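Side-chain contacts in phosphoenolpyruvate--glycerone phosphotransferase (Enterococcus faecalis, PDB 3B48), which probably serves as the phosphoryl donor subunit of the dihydroxyacetone kinase complex, relaying phosphate from phosphoenolpyruvate by way of histidine residues: residues 52-55 / 56-60; 70-73 / 74-78; 19-22 / 23-27; 59-62 / 63-67. One frame throughout, in Å; residues are numbered along the deposited sequence.

Contact 1: 52-55 / 56-60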
HETATM    1  N   MSE B  52      -4.351 -19.333   7.179  1.00 26.98           N
HETATM    2  CA  MSE B  52      -3.562 -20.139   8.102  1.00 28.14           C
HETATM    3  C   MSE B  52      -2.194 -19.504   8.428  1.00 26.97           C
HETATM    4  O   MSE B  52      -1.585 -19.817   9.428  1.00 27.07           O
HETATM    5  CB  MSE B  52      -3.412 -21.553   7.546  1.00 29.06           C
HETATM    6  CG  MSE B  52      -3.308 -22.653   8.612  1.00 34.54           C
HETATM    7 SE   MSE B  52      -4.914 -22.795   9.739  1.00 43.94          SE
HETATM    8  CE  MSE B  52      -6.209 -23.307   8.376  1.00 44.36           C
ATOM      9  N   LYS B  53      -1.741 -18.571   7.607  1.00 26.35           N
ATOM     10  CA  LYS B  53      -0.500 -17.794   7.918  1.00 26.11           C
ATOM     11  C   LYS B  53      -0.682 -16.863   9.120  1.00 24.52           C
ATOM     12  O   LYS B  53       0.181 -16.798   9.986  1.00 23.00           O
ATOM     13  CB  LYS B  53       0.016 -17.042   6.671  1.00 25.28           C
ATOM     14  CG  LYS B  53       0.426 -18.017   5.564  1.00 25.80           C
ATOM     15  CD  LYS B  53       0.896 -17.299   4.319  1.00 30.54           C
ATOM     16  CE  LYS B  53       2.408 -17.236   4.254  1.00 31.87           C
ATOM     17  NZ  LYS B  53       2.832 -16.384   3.113  1.00 34.42           N
ATOM     18  N   ILE B  54      -1.845 -16.205   9.151  1.00 23.61           N
ATOM     19  CA  ILE B  54      -2.312 -15.388  10.256  1.00 23.22           C
ATOM     20  C   ILE B  54      -2.522 -16.236  11.516  1.00 24.43           C
ATOM     21  O   ILE B  54      -1.946 -15.926  12.562  1.00 24.11           O
ATOM     22  CB  ILE B  54      -3.643 -14.653   9.892  1.00 23.04           C
ATOM     23  CG1 ILE B  54      -3.517 -13.927   8.540  1.00 22.87           C
ATOM     24  CG2 ILE B  54      -4.037 -13.682  10.986  1.00 20.93           C
ATOM     25  CD1 ILE B  54      -4.792 -13.230   7.989  1.00 22.56           C
ATOM     26  N   ILE B  55      -3.315 -17.321  11.403  1.00 25.66           N
ATOM     27  CA  ILE B  55      -3.580 -18.218  12.522  1.00 25.92           C
ATOM     28  C   ILE B  55      -2.276 -18.736  13.142  1.00 26.26           C
ATOM     29  O   ILE B  55      -2.051 -18.562  14.336  1.00 26.72           O
ATOM     30  CB  ILE B  55      -4.505 -19.447  12.158  1.00 26.61           C
ATOM     31  CG1 ILE B  55      -5.804 -19.047  11.431  1.00 26.76           C
ATOM     32  CG2 ILE B  55      -4.816 -20.327  13.413  1.00 25.86           C
ATOM     33  CD1 ILE B  55      -6.657 -18.110  12.176  1.00 29.65           C
ATOM     34  N   ASP B  56      -1.438 -19.405  12.348  1.00 26.76           N
ATOM     35  CA  ASP B  56      -0.138 -19.869  12.831  1.00 26.74           C
ATOM     36  C   ASP B  56       0.698 -18.738  13.472  1.00 26.75           C
ATOM     37  O   ASP B  56       1.264 -18.923  14.533  1.00 27.18           O
ATOM     38  CB  ASP B  56       0.652 -20.504  11.695  1.00 27.07           C
ATOM     39  CG  ASP B  56       0.093 -21.851  11.255  1.00 29.33           C
ATOM     40  OD1 ASP B  56      -0.515 -22.591  12.079  1.00 29.80           O
ATOM     41  OD2 ASP B  56       0.286 -22.174  10.061  1.00 31.24           O
ATOM     42  N   THR B  57       0.764 -17.574  12.828  1.00 26.71           N
ATOM     43  CA  THR B  57       1.477 -16.427  13.383  1.00 27.07           C
ATOM     44  C   THR B  57       0.964 -16.048  14.772  1.00 26.92           C
ATOM     45  O   THR B  57       1.755 -15.953  15.710  1.00 27.26           O
ATOM     46  CB  THR B  57       1.436 -15.230  12.407  1.00 27.43           C
ATOM     47  OG1 THR B  57       2.056 -15.616  11.169  1.00 25.96           O
ATOM     48  CG2 THR B  57       2.147 -14.054  12.990  1.00 28.04           C
ATOM     49  N   ILE B  58      -0.349 -15.873  14.915  1.00 27.03           N
ATOM     50  CA  ILE B  58      -0.950 -15.642  16.238  1.00 27.71           C
ATOM     51  C   ILE B  58      -0.697 -16.796  17.231  1.00 28.11           C
ATOM     52  O   ILE B  58      -0.385 -16.570  18.395  1.00 28.41           O
ATOM     53  CB  ILE B  58      -2.481 -15.417  16.171  1.00 28.24           C
ATOM     54  CG1 ILE B  58      -2.908 -14.385  15.107  1.00 26.68           C
ATOM     55  CG2 ILE B  58      -3.086 -15.229  17.591  1.00 26.89           C
ATOM     56  CD1 ILE B  58      -2.311 -13.080  15.206  1.00 28.80           C
ATOM     57  N   ASN B  59      -0.828 -18.029  16.767  1.00 28.64           N
ATOM     58  CA  ASN B  59      -0.578 -19.174  17.625  1.00 29.27           C
ATOM     59  C   ASN B  59       0.906 -19.324  18.037  1.00 29.62           C
ATOM     60  O   ASN B  59       1.199 -19.851  19.103  1.00 29.82           O
ATOM     61  CB  ASN B  59      -1.119 -20.460  16.992  1.00 29.58           C
ATOM     62  CG  ASN B  59      -2.586 -20.730  17.351  1.00 31.13           C
ATOM     63  OD1 ASN B  59      -3.061 -20.363  18.432  1.00 31.54           O
ATOM     64  ND2 ASN B  59      -3.298 -21.395  16.450  1.00 31.96           N
ATOM     65  N   GLU B  60       1.824 -18.842  17.204  1.00 29.46           N
ATOM     66  CA  GLU B  60       3.254 -18.988  17.458  1.00 30.22           C
ATOM     67  C   GLU B  60       3.818 -17.830  18.294  1.00 30.05           C
ATOM     68  O   GLU B  60       4.909 -17.935  18.852  1.00 29.67           O
ATOM     69  CB  GLU B  60       4.029 -19.154  16.135  1.00 30.19           C
ATOM     70  CG  GLU B  60       3.998 -20.593  15.604  1.00 32.81           C
ATOM     71  CD  GLU B  60       3.907 -20.713  14.074  1.00 35.45           C
ATOM     72  OE1 GLU B  60       3.895 -19.678  13.360  1.00 37.24           O
ATOM     73  OE2 GLU B  60       3.841 -21.867  13.585  1.00 36.88           O
TER
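Helix 51-60 carries this contact, and the touching residues are one turn apart along it. The backbone follows the i to i+4 pattern. Ile58 N meets Ile54 O in an almost straight bond of 2.8 Å, and Asn59 N pairs with Ile55 O at the same length, a little less straight. Lys53 O is gripped twice. Thr57 N lies 3.0 Å from Lys53 O, and Thr57 OG1 comes within 2.5 Å of that same Lys53 O. The two donors reach the oxygen from opposite faces of its carbonyl plane. The threonine hydroxyl can do this because OG1 sits beside its own backbone N (chi1 -60°), which turns it back along the helix. It is the donor in this bond.

The apolar side is formed by Ile54 and Ile58, with Ile54 CG2 at 4.3 Å from Ile58 CG1. Both are buried. Ile54 touches Leu9 and Val11 of strand 6-11, and also Ser79, Ser80 and Ala83 of helix 75-84. Next to them, Ile55 and Asn59 run side by side and point the same way. Ile55 CG2 is 3.6 Å from Asn59 ND2, while Asn59 OD1 accepts a hydrogen bond from Gln91. At the exposed edge, Met52, a selenomethionine, brings CG to 3.9 Å from Asp56 OD2. This is an amphipathic helix packed on a parallel beta-sheet, as in an alpha/beta fold.

Contact 2: 70-73 / 74-78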
ATOM      1  N   PHE B  70      -3.621  -5.751   8.680  1.00 26.14           N
ATOM      2  CA  PHE B  70      -3.814  -4.964   7.473  1.00 26.47           C
ATOM      3  C   PHE B  70      -3.848  -5.863   6.209  1.00 26.68           C
ATOM      4  O   PHE B  70      -3.060  -6.800   6.082  1.00 26.63           O
ATOM      5  CB  PHE B  70      -2.718  -3.902   7.310  1.00 24.76           C
ATOM      6  CG  PHE B  70      -2.545  -3.024   8.502  1.00 26.59           C
ATOM      7  CD1 PHE B  70      -2.963  -1.698   8.470  1.00 25.71           C
ATOM      8  CD2 PHE B  70      -1.983  -3.517   9.677  1.00 24.16           C
ATOM      9  CE1 PHE B  70      -2.818  -0.889   9.582  1.00 26.92           C
ATOM     10  CE2 PHE B  70      -1.817  -2.687  10.784  1.00 24.34           C
ATOM     11  CZ  PHE B  70      -2.244  -1.388  10.740  1.00 24.19           C
ATOM     12  N   ALA B  71      -4.780  -5.576   5.305  1.00 26.54           N
ATOM     13  CA  ALA B  71      -4.858  -6.257   4.005  1.00 27.64           C
ATOM     14  C   ALA B  71      -5.021  -5.210   2.912  1.00 27.62           C
ATOM     15  O   ALA B  71      -5.436  -4.070   3.173  1.00 27.69           O
ATOM     16  CB  ALA B  71      -6.006  -7.274   3.968  1.00 27.38           C
ATOM     17  N   ASP B  72      -4.662  -5.560   1.688  1.00 27.75           N
ATOM     18  CA  ASP B  72      -4.964  -4.647   0.595  1.00 27.97           C
ATOM     19  C   ASP B  72      -6.325  -4.961  -0.026  1.00 28.58           C
ATOM     20  O   ASP B  72      -7.254  -4.168   0.069  1.00 28.39           O
ATOM     21  CB  ASP B  72      -3.856  -4.602  -0.445  1.00 28.02           C
ATOM     22  CG  ASP B  72      -3.328  -6.006  -0.864  1.00 29.99           C
ATOM     23  OD1 ASP B  72      -3.996  -7.059  -0.647  1.00 27.23           O
ATOM     24  OD2 ASP B  72      -2.217  -6.019  -1.457  1.00 31.56           O
ATOM     25  N   LEU B  73      -6.445  -6.127  -0.642  1.00 29.07           N
ATOM     26  CA  LEU B  73      -7.516  -6.364  -1.574  1.00 30.04           C
ATOM     27  C   LEU B  73      -7.906  -7.824  -1.645  1.00 30.70           C
ATOM     28  O   LEU B  73      -7.089  -8.731  -1.388  1.00 32.02           O
ATOM     29  CB  LEU B  73      -7.062  -5.955  -2.991  1.00 30.63           C
ATOM     30  CG  LEU B  73      -6.587  -4.535  -3.366  1.00 30.34           C
ATOM     31  CD1 LEU B  73      -5.592  -4.658  -4.464  1.00 28.71           C
ATOM     32  CD2 LEU B  73      -7.753  -3.608  -3.770  1.00 33.67           C
ATOM     33  N   GLY B  74      -9.139  -8.046  -2.078  1.00 30.56           N
ATOM     34  CA  GLY B  74      -9.576  -9.347  -2.513  1.00 30.19           C
ATOM     35  C   GLY B  74      -9.631 -10.398  -1.449  1.00 29.81           C
ATOM     36  O   GLY B  74     -10.344 -10.264  -0.471  1.00 30.15           O
ATOM     37  N   SER B  75      -8.873 -11.459  -1.671  1.00 30.11           N
ATOM     38  CA  SER B  75      -8.918 -12.635  -0.834  1.00 30.11           C
ATOM     39  C   SER B  75      -8.039 -12.429   0.387  1.00 29.38           C
ATOM     40  O   SER B  75      -8.177 -13.137   1.378  1.00 29.49           O
ATOM     41  CB  SER B  75      -8.486 -13.880  -1.627  1.00 30.64           C
ATOM     42  OG  SER B  75      -7.079 -13.894  -1.823  1.00 32.26           O
ATOM     43  N   ALA B  76      -7.149 -11.447   0.312  1.00 28.77           N
ATOM     44  CA  ALA B  76      -6.423 -10.977   1.471  1.00 27.90           C
ATOM     45  C   ALA B  76      -7.406 -10.508   2.544  1.00 27.56           C
ATOM     46  O   ALA B  76      -7.280 -10.869   3.719  1.00 28.28           O
ATOM     47  CB  ALA B  76      -5.458  -9.875   1.086  1.00 27.33           C
ATOM     48  N   VAL B  77      -8.398  -9.735   2.126  1.00 27.30           N
ATOM     49  CA  VAL B  77      -9.420  -9.197   3.015  1.00 27.08           C
ATOM     50  C   VAL B  77     -10.234 -10.338   3.602  1.00 27.14           C
ATOM     51  O   VAL B  77     -10.418 -10.409   4.827  1.00 26.79           O
ATOM     52  CB  VAL B  77     -10.338  -8.159   2.262  1.00 27.19           C
ATOM     53  CG1 VAL B  77     -11.547  -7.725   3.110  1.00 25.44           C
ATOM     54  CG2 VAL B  77      -9.516  -6.933   1.866  1.00 27.96           C
ATOM     55  N   LEU B  78     -10.717 -11.219   2.723  1.00 27.45           N
ATOM     56  CA  LEU B  78     -11.451 -12.408   3.133  1.00 27.88           C
ATOM     57  C   LEU B  78     -10.634 -13.281   4.103  1.00 27.90           C
ATOM     58  O   LEU B  78     -11.160 -13.704   5.155  1.00 28.06           O
ATOM     59  CB  LEU B  78     -11.930 -13.222   1.921  1.00 27.29           C
ATOM     60  CG  LEU B  78     -12.748 -14.463   2.306  1.00 28.42           C
ATOM     61  CD1 LEU B  78     -14.104 -14.084   2.928  1.00 28.37           C
ATOM     62  CD2 LEU B  78     -12.958 -15.398   1.123  1.00 28.43           C
TER
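Ala71, where strand 66-71 gives way to the loop before helix 75-84, packs against the first turn of that helix. Its CB is 3.9 Å from Ala76 CB and 4.1 Å from Val77 CG2. The three side chains meet across the inside of the turn. Ala76 CB is also 3.6 Å from Asp72 OD1 and 3.2 Å from Leu73 O, so this methyl touches both apolar and polar atoms.

Asp72 folds over its own backbone. Its CG lies between the backbone N and the carbonyl carbon (chi1 46°), and OD1 then accepts from Leu73 N at 2.6 Å. The donor meets OD1 on the anti side, 28° out of the carboxylate plane. The other oxygen, OD2, is hydrogen-bonded to Ser12 OG. The carboxylate is therefore held at both oxygens.

The turn itself is looser. Gly74, at the N-cap position, is exposed and has a positive phi. The bond from Ala76 N to Leu73 O is weak, 3.2 Å long and bent to 134°. The helical bonds from Val77 N and Leu78 N to Gly74 O are weak too. The CB of Ser75 points away from 70-73, and its OG is hydrogen-bonded to His13 NE2.

The second subunit covers part of the turn. Its Lys132 NZ hydrogen-bonds to the backbone oxygens of Ala71 and Asp72, and its Trp134 packs on Ala71 and Val77. Within the chain, Ala76 rests on Val11 of strand 6-11, while Phe70 pairs through its backbone with that strand and leans on helix 102-113.

Contact 3: 19-22 / 23-27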
ATOM      1  N   ASP B  19       6.763  -8.080   2.037  1.00 25.41           N
ATOM      2  CA  ASP B  19       8.188  -8.070   2.365  1.00 25.33           C
ATOM      3  C   ASP B  19       8.712  -6.630   2.185  1.00 24.69           C
ATOM      4  O   ASP B  19       9.465  -6.127   2.994  1.00 23.33           O
ATOM      5  CB  ASP B  19       9.018  -8.979   1.420  1.00 25.68           C
ATOM      6  CG  ASP B  19       8.843 -10.473   1.664  1.00 25.60           C
ATOM      7  OD1 ASP B  19       8.495 -10.944   2.755  1.00 28.17           O
ATOM      8  OD2 ASP B  19       9.120 -11.210   0.716  1.00 29.61           O
ATOM      9  N   GLY B  20       8.323  -6.002   1.083  1.00 24.48           N
ATOM     10  CA  GLY B  20       8.739  -4.637   0.778  1.00 24.80           C
ATOM     11  C   GLY B  20       8.317  -3.642   1.831  1.00 24.69           C
ATOM     12  O   GLY B  20       9.104  -2.765   2.221  1.00 25.00           O
ATOM     13  N   ILE B  21       7.079  -3.776   2.308  1.00 25.21           N
ATOM     14  CA  ILE B  21       6.563  -2.907   3.390  1.00 25.43           C
ATOM     15  C   ILE B  21       7.397  -3.088   4.663  1.00 26.00           C
ATOM     16  O   ILE B  21       7.821  -2.110   5.280  1.00 26.11           O
ATOM     17  CB  ILE B  21       5.117  -3.234   3.749  1.00 24.99           C
ATOM     18  CG1 ILE B  21       4.149  -2.900   2.619  1.00 25.40           C
ATOM     19  CG2 ILE B  21       4.677  -2.489   5.013  1.00 25.74           C
ATOM     20  CD1 ILE B  21       2.727  -3.376   2.972  1.00 21.87           C
ATOM     21  N   LYS B  22       7.621  -4.346   5.041  1.00 26.16           N
ATOM     22  CA  LYS B  22       8.338  -4.690   6.265  1.00 26.68           C
ATOM     23  C   LYS B  22       9.769  -4.150   6.241  1.00 27.48           C
ATOM     24  O   LYS B  22      10.226  -3.457   7.172  1.00 27.60           O
ATOM     25  CB  LYS B  22       8.306  -6.202   6.505  1.00 26.07           C
ATOM     26  CG  LYS B  22       9.365  -6.731   7.503  1.00 24.79           C
ATOM     27  CD  LYS B  22       9.031  -8.169   7.902  1.00 26.57           C
ATOM     28  CE  LYS B  22      10.127  -8.826   8.713  1.00 26.97           C
ATOM     29  NZ  LYS B  22      10.204  -8.336  10.112  1.00 27.28           N
ATOM     30  N   GLU B  23      10.453  -4.454   5.157  1.00 28.26           N
ATOM     31  CA  GLU B  23      11.791  -3.942   4.896  1.00 30.21           C
ATOM     32  C   GLU B  23      11.861  -2.408   4.916  1.00 29.54           C
ATOM     33  O   GLU B  23      12.767  -1.849   5.528  1.00 28.51           O
ATOM     34  CB  GLU B  23      12.294  -4.554   3.578  1.00 30.11           C
ATOM     35  CG  GLU B  23      13.119  -3.676   2.637  1.00 32.73           C
ATOM     36  CD  GLU B  23      13.484  -4.430   1.361  1.00 33.76           C
ATOM     37  OE1 GLU B  23      13.661  -5.677   1.446  1.00 39.16           O
ATOM     38  OE2 GLU B  23      13.601  -3.790   0.278  1.00 37.80           O
HETATM   39  N   MSE B  24      10.885  -1.749   4.278  1.00 30.44           N
HETATM   40  CA  MSE B  24      10.833  -0.278   4.189  1.00 31.08           C
HETATM   41  C   MSE B  24      10.628   0.365   5.545  1.00 29.79           C
HETATM   42  O   MSE B  24      11.368   1.246   5.943  1.00 29.54           O
HETATM   43  CB  MSE B  24       9.747   0.181   3.226  1.00 30.43           C
HETATM   44  CG  MSE B  24       9.772   1.673   2.963  1.00 32.10           C
HETATM   45 SE   MSE B  24       8.304   2.255   1.813  1.00 36.61          SE
HETATM   46  CE  MSE B  24       6.808   1.802   3.005  1.00 34.04           C
ATOM     47  N   ILE B  25       9.620  -0.089   6.264  1.00 29.75           N
ATOM     48  CA  ILE B  25       9.384   0.407   7.603  1.00 29.20           C
ATOM     49  C   ILE B  25      10.599   0.184   8.544  1.00 29.81           C
ATOM     50  O   ILE B  25      11.049   1.111   9.214  1.00 29.80           O
ATOM     51  CB  ILE B  25       8.141  -0.263   8.174  1.00 28.79           C
ATOM     52  CG1 ILE B  25       6.904   0.254   7.435  1.00 27.67           C
ATOM     53  CG2 ILE B  25       8.064  -0.035   9.659  1.00 26.49           C
ATOM     54  CD1 ILE B  25       5.652  -0.341   7.912  1.00 28.32           C
ATOM     55  N   GLU B  26      11.121  -1.039   8.584  1.00 30.42           N
ATOM     56  CA  GLU B  26      12.274  -1.375   9.446  1.00 31.15           C
ATOM     57  C   GLU B  26      13.512  -0.552   9.141  1.00 31.03           C
ATOM     58  O   GLU B  26      14.231  -0.139  10.045  1.00 31.34           O
ATOM     59  CB  GLU B  26      12.612  -2.855   9.341  1.00 30.51           C
ATOM     60  CG  GLU B  26      11.532  -3.690   9.935  1.00 32.20           C
ATOM     61  CD  GLU B  26      11.795  -5.148   9.833  1.00 33.39           C
ATOM     62  OE1 GLU B  26      12.775  -5.560   9.163  1.00 31.28           O
ATOM     63  OE2 GLU B  26      10.990  -5.887  10.439  1.00 36.35           O
ATOM     64  N   GLN B  27      13.736  -0.286   7.862  1.00 31.73           N
ATOM     65  CA  GLN B  27      14.909   0.440   7.449  1.00 32.32           C
ATOM     66  C   GLN B  27      14.731   1.926   7.738  1.00 32.81           C
ATOM     67  O   GLN B  27      15.703   2.645   7.963  1.00 32.71           O
ATOM     68  CB  GLN B  27      15.178   0.167   5.985  1.00 32.54           C
ATOM     69  CG  GLN B  27      16.650  -0.015   5.638  1.00 34.76           C
ATOM     70  CD  GLN B  27      17.430  -0.898   6.623  1.00 34.38           C
ATOM     71  OE1 GLN B  27      18.505  -0.512   7.088  1.00 33.04           O
ATOM     72  NE2 GLN B  27      16.891  -2.080   6.936  1.00 34.77           N
TER
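Lys22 and Glu26 form a salt bridge one turn apart on helix 15-27. Lys22 NZ is 2.6 Å from Glu26 OE2 and meets it on the syn side, 19° out of the carboxylate plane. The lysine leaves the backbone with CG anti to N (chi1 162°), runs extended, and bends only at its last torsion (chi4 74°), which curls NZ back to the carboxylate. Its CG and CE each lie 3.5 Å from the same Glu26 OE2, so the oxygen also rests along the lysine chain. Beside this pair, Ile21 and Ile25 run side by side, with Ile21 CG2 at 3.7 Å from Ile25 CD1.

Helical bonds set the spacing. Ile25 N meets Ile21 O at 2.9 Å and is nearly straight, and Glu26 N meets Lys22 O at the same length. The helix is the crossover of a beta-alpha-beta unit between strands 6-11 and 35-38.

Further out, Lys22 NZ also hydrogen-bonds to Ile36 O and Asp19 OD1 accepts from Ser38 OG, both on strand 35-38. Ile21 and Ile25 pack on helix 102-113. In the second subunit, Ile17 packs on Ile21 and Ser12 on the selenomethionine Met24.

Contact 4: 59-62 / 63-67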
ATOM      1  N   ASN B  59      -0.828 -18.029  16.767  1.00 28.64           N
ATOM      2  CA  ASN B  59      -0.578 -19.174  17.625  1.00 29.27           C
ATOM      3  C   ASN B  59       0.906 -19.324  18.037  1.00 29.62           C
ATOM      4  O   ASN B  59       1.199 -19.851  19.103  1.00 29.82           O
ATOM      5  CB  ASN B  59      -1.119 -20.460  16.992  1.00 29.58           C
ATOM      6  CG  ASN B  59      -2.586 -20.730  17.351  1.00 31.13           C
ATOM      7  OD1 ASN B  59      -3.061 -20.363  18.432  1.00 31.54           O
ATOM      8  ND2 ASN B  59      -3.298 -21.395  16.450  1.00 31.96           N
ATOM      9  N   GLU B  60       1.824 -18.842  17.204  1.00 29.46           N
ATOM     10  CA  GLU B  60       3.254 -18.988  17.458  1.00 30.22           C
ATOM     11  C   GLU B  60       3.818 -17.830  18.294  1.00 30.05           C
ATOM     12  O   GLU B  60       4.909 -17.935  18.852  1.00 29.67           O
ATOM     13  CB  GLU B  60       4.029 -19.154  16.135  1.00 30.19           C
ATOM     14  CG  GLU B  60       3.998 -20.593  15.604  1.00 32.81           C
ATOM     15  CD  GLU B  60       3.907 -20.713  14.074  1.00 35.45           C
ATOM     16  OE1 GLU B  60       3.895 -19.678  13.360  1.00 37.24           O
ATOM     17  OE2 GLU B  60       3.841 -21.867  13.585  1.00 36.88           O
ATOM     18  N   ALA B  61       3.048 -16.748  18.387  1.00 30.18           N
ATOM     19  CA  ALA B  61       3.416 -15.562  19.163  1.00 29.93           C
ATOM     20  C   ALA B  61       3.066 -15.721  20.651  1.00 30.25           C
ATOM     21  O   ALA B  61       2.336 -16.637  21.026  1.00 29.51           O
ATOM     22  CB  ALA B  61       2.725 -14.320  18.580  1.00 29.49           C
ATOM     23  N   ASP B  62       3.621 -14.839  21.492  1.00 30.29           N
ATOM     24  CA  ASP B  62       3.236 -14.758  22.892  1.00 30.58           C
ATOM     25  C   ASP B  62       1.771 -14.296  23.039  1.00 30.62           C
ATOM     26  O   ASP B  62       1.228 -13.647  22.147  1.00 29.95           O
ATOM     27  CB  ASP B  62       4.183 -13.814  23.657  1.00 30.92           C
ATOM     28  CG  ASP B  62       5.586 -14.413  23.874  1.00 31.21           C
ATOM     29  OD1 ASP B  62       5.729 -15.654  23.809  1.00 31.69           O
ATOM     30  OD2 ASP B  62       6.545 -13.639  24.108  1.00 30.71           O
ATOM     31  N   SER B  63       1.150 -14.637  24.172  1.00 30.61           N
ATOM     32  CA  SER B  63      -0.265 -14.311  24.443  1.00 30.59           C
ATOM     33  C   SER B  63      -0.473 -12.832  24.846  1.00 29.61           C
ATOM     34  O   SER B  63      -1.607 -12.363  25.006  1.00 28.84           O
ATOM     35  CB  SER B  63      -0.793 -15.220  25.559  1.00 30.94           C
ATOM     36  OG  SER B  63      -0.426 -16.572  25.339  1.00 33.61           O
ATOM     37  N   ASP B  64       0.627 -12.112  25.019  1.00 28.47           N
ATOM     38  CA  ASP B  64       0.546 -10.769  25.541  1.00 27.71           C
ATOM     39  C   ASP B  64       0.728  -9.697  24.487  1.00 27.93           C
ATOM     40  O   ASP B  64       1.119  -8.579  24.814  1.00 28.19           O
ATOM     41  CB  ASP B  64       1.497 -10.578  26.739  1.00 27.20           C
ATOM     42  CG  ASP B  64       2.964 -10.818  26.403  1.00 24.50           C
ATOM     43  OD1 ASP B  64       3.297 -11.230  25.271  1.00 22.06           O
ATOM     44  OD2 ASP B  64       3.793 -10.583  27.315  1.00 21.08           O
ATOM     45  N   ARG B  65       0.449 -10.059  23.231  1.00 28.18           N
ATOM     46  CA  ARG B  65       0.423  -9.126  22.114  1.00 28.45           C
ATOM     47  C   ARG B  65      -0.996  -8.672  21.703  1.00 28.62           C
ATOM     48  O   ARG B  65      -1.985  -9.419  21.787  1.00 28.12           O
ATOM     49  CB  ARG B  65       1.098  -9.716  20.849  1.00 28.67           C
ATOM     50  CG  ARG B  65       2.194 -10.766  21.027  1.00 28.57           C
ATOM     51  CD  ARG B  65       3.477 -10.209  21.586  1.00 28.53           C
ATOM     52  NE  ARG B  65       4.118  -9.245  20.698  1.00 29.15           N
ATOM     53  CZ  ARG B  65       5.342  -8.759  20.865  1.00 28.92           C
ATOM     54  NH1 ARG B  65       6.089  -9.155  21.891  1.00 32.03           N
ATOM     55  NH2 ARG B  65       5.823  -7.878  20.003  1.00 28.61           N
ATOM     56  N   GLU B  66      -1.060  -7.432  21.234  1.00 28.51           N
ATOM     57  CA  GLU B  66      -2.164  -6.951  20.404  1.00 28.96           C
ATOM     58  C   GLU B  66      -1.800  -7.147  18.957  1.00 27.73           C
ATOM     59  O   GLU B  66      -0.721  -6.733  18.533  1.00 27.84           O
ATOM     60  CB  GLU B  66      -2.409  -5.462  20.654  1.00 29.00           C
ATOM     61  CG  GLU B  66      -2.569  -5.172  22.126  1.00 31.33           C
ATOM     62  CD  GLU B  66      -3.748  -5.921  22.736  1.00 33.97           C
ATOM     63  OE1 GLU B  66      -4.691  -6.282  21.975  1.00 32.74           O
ATOM     64  OE2 GLU B  66      -3.729  -6.121  23.975  1.00 35.59           O
ATOM     65  N   PHE B  67      -2.685  -7.785  18.202  1.00 27.55           N
ATOM     66  CA  PHE B  67      -2.392  -8.102  16.793  1.00 26.96           C
ATOM     67  C   PHE B  67      -3.234  -7.260  15.860  1.00 27.31           C
ATOM     68  O   PHE B  67      -4.472  -7.392  15.839  1.00 26.86           O
ATOM     69  CB  PHE B  67      -2.607  -9.584  16.484  1.00 26.84           C
ATOM     70  CG  PHE B  67      -1.803 -10.521  17.359  1.00 25.83           C
ATOM     71  CD1 PHE B  67      -0.470 -10.829  17.041  1.00 25.17           C
ATOM     72  CD2 PHE B  67      -2.389 -11.116  18.483  1.00 24.20           C
ATOM     73  CE1 PHE B  67       0.272 -11.686  17.832  1.00 24.66           C
ATOM     74  CE2 PHE B  67      -1.667 -11.973  19.292  1.00 24.54           C
ATOM     75  CZ  PHE B  67      -0.335 -12.274  18.978  1.00 25.84           C
TER
HETATM   76  O   HOH W   1       5.852 -10.953  24.113  1.00 22.93           O
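Ala61 and Phe67 make the apolar part of the contact, where the chain leaves helix 51-60 and turns into strand 66-71. Ala61 CB sits 3.7 Å from Phe67 CE1, at the edge of the ring and near its plane. Asp62 O reaches the same edge, 3.8 Å from Phe67 CZ. Arg65 CB lies over one ring face, 3.5 Å above the plane and offset toward the rim. The phenylalanine is buried and also touches Asp7 and Leu9 of strand 6-11.

Backbone-to-side-chain packing comes next. Arg65 CG is 3.2 Å from Asp62 O. The arginine chain bends at chi2 (-71°) and again at chi3 (-64°), which brings NH1 to the water shared with the two aspartates.

The polar interactions pass through this water. It donates to Asp62 OD2 and to Asp64 OD1, each at 2.8 Å. It accepts from Arg65 NH1 at 2.9 Å, in the plane of the guanidinium and at its edge. Asp62 and Asp64 lie side by side and point the same way, with carboxylate planes 67° apart. Asp62 OD2 and Asp64 OD1 are 4.2 Å from each other.

Charge partners lie outside the loop. Arg65 NE forms a salt bridge with Asp7, and Asp64 OD2 forms one with Lys5. The two close aspartates would probably repel each other. The shared water and the nearby positive charges of Arg65 and Lys5 probably offset this, so within the loop the polar link is the shared water, while the salt bridges tie it to Asp7 and Lys5.

Overall arrangement
Contacts 1 and 3 each lie within a single helix, with partners one turn apart, and are partly buried through isoleucine pairs. Contact 1 adds a threonine-to-backbone bond, and contact 3 a salt bridge. Contacts 2 and 4 lie at the two ends of strand 66-71, about 21 Å apart between centres and on opposite sides of the chain's centre. Contact 4 is a surface loop that combines a water bridge with packing on Phe67. Contact 2 is partly buried and relies on small apolar groups. Contacts 1 and 4 share Asn59 and Glu60 and touch where Ile58 CD1 meets Phe67 CG at 3.4 Å. Contacts 2 and 3 both reach the second subunit; contacts 1 and 4 do not.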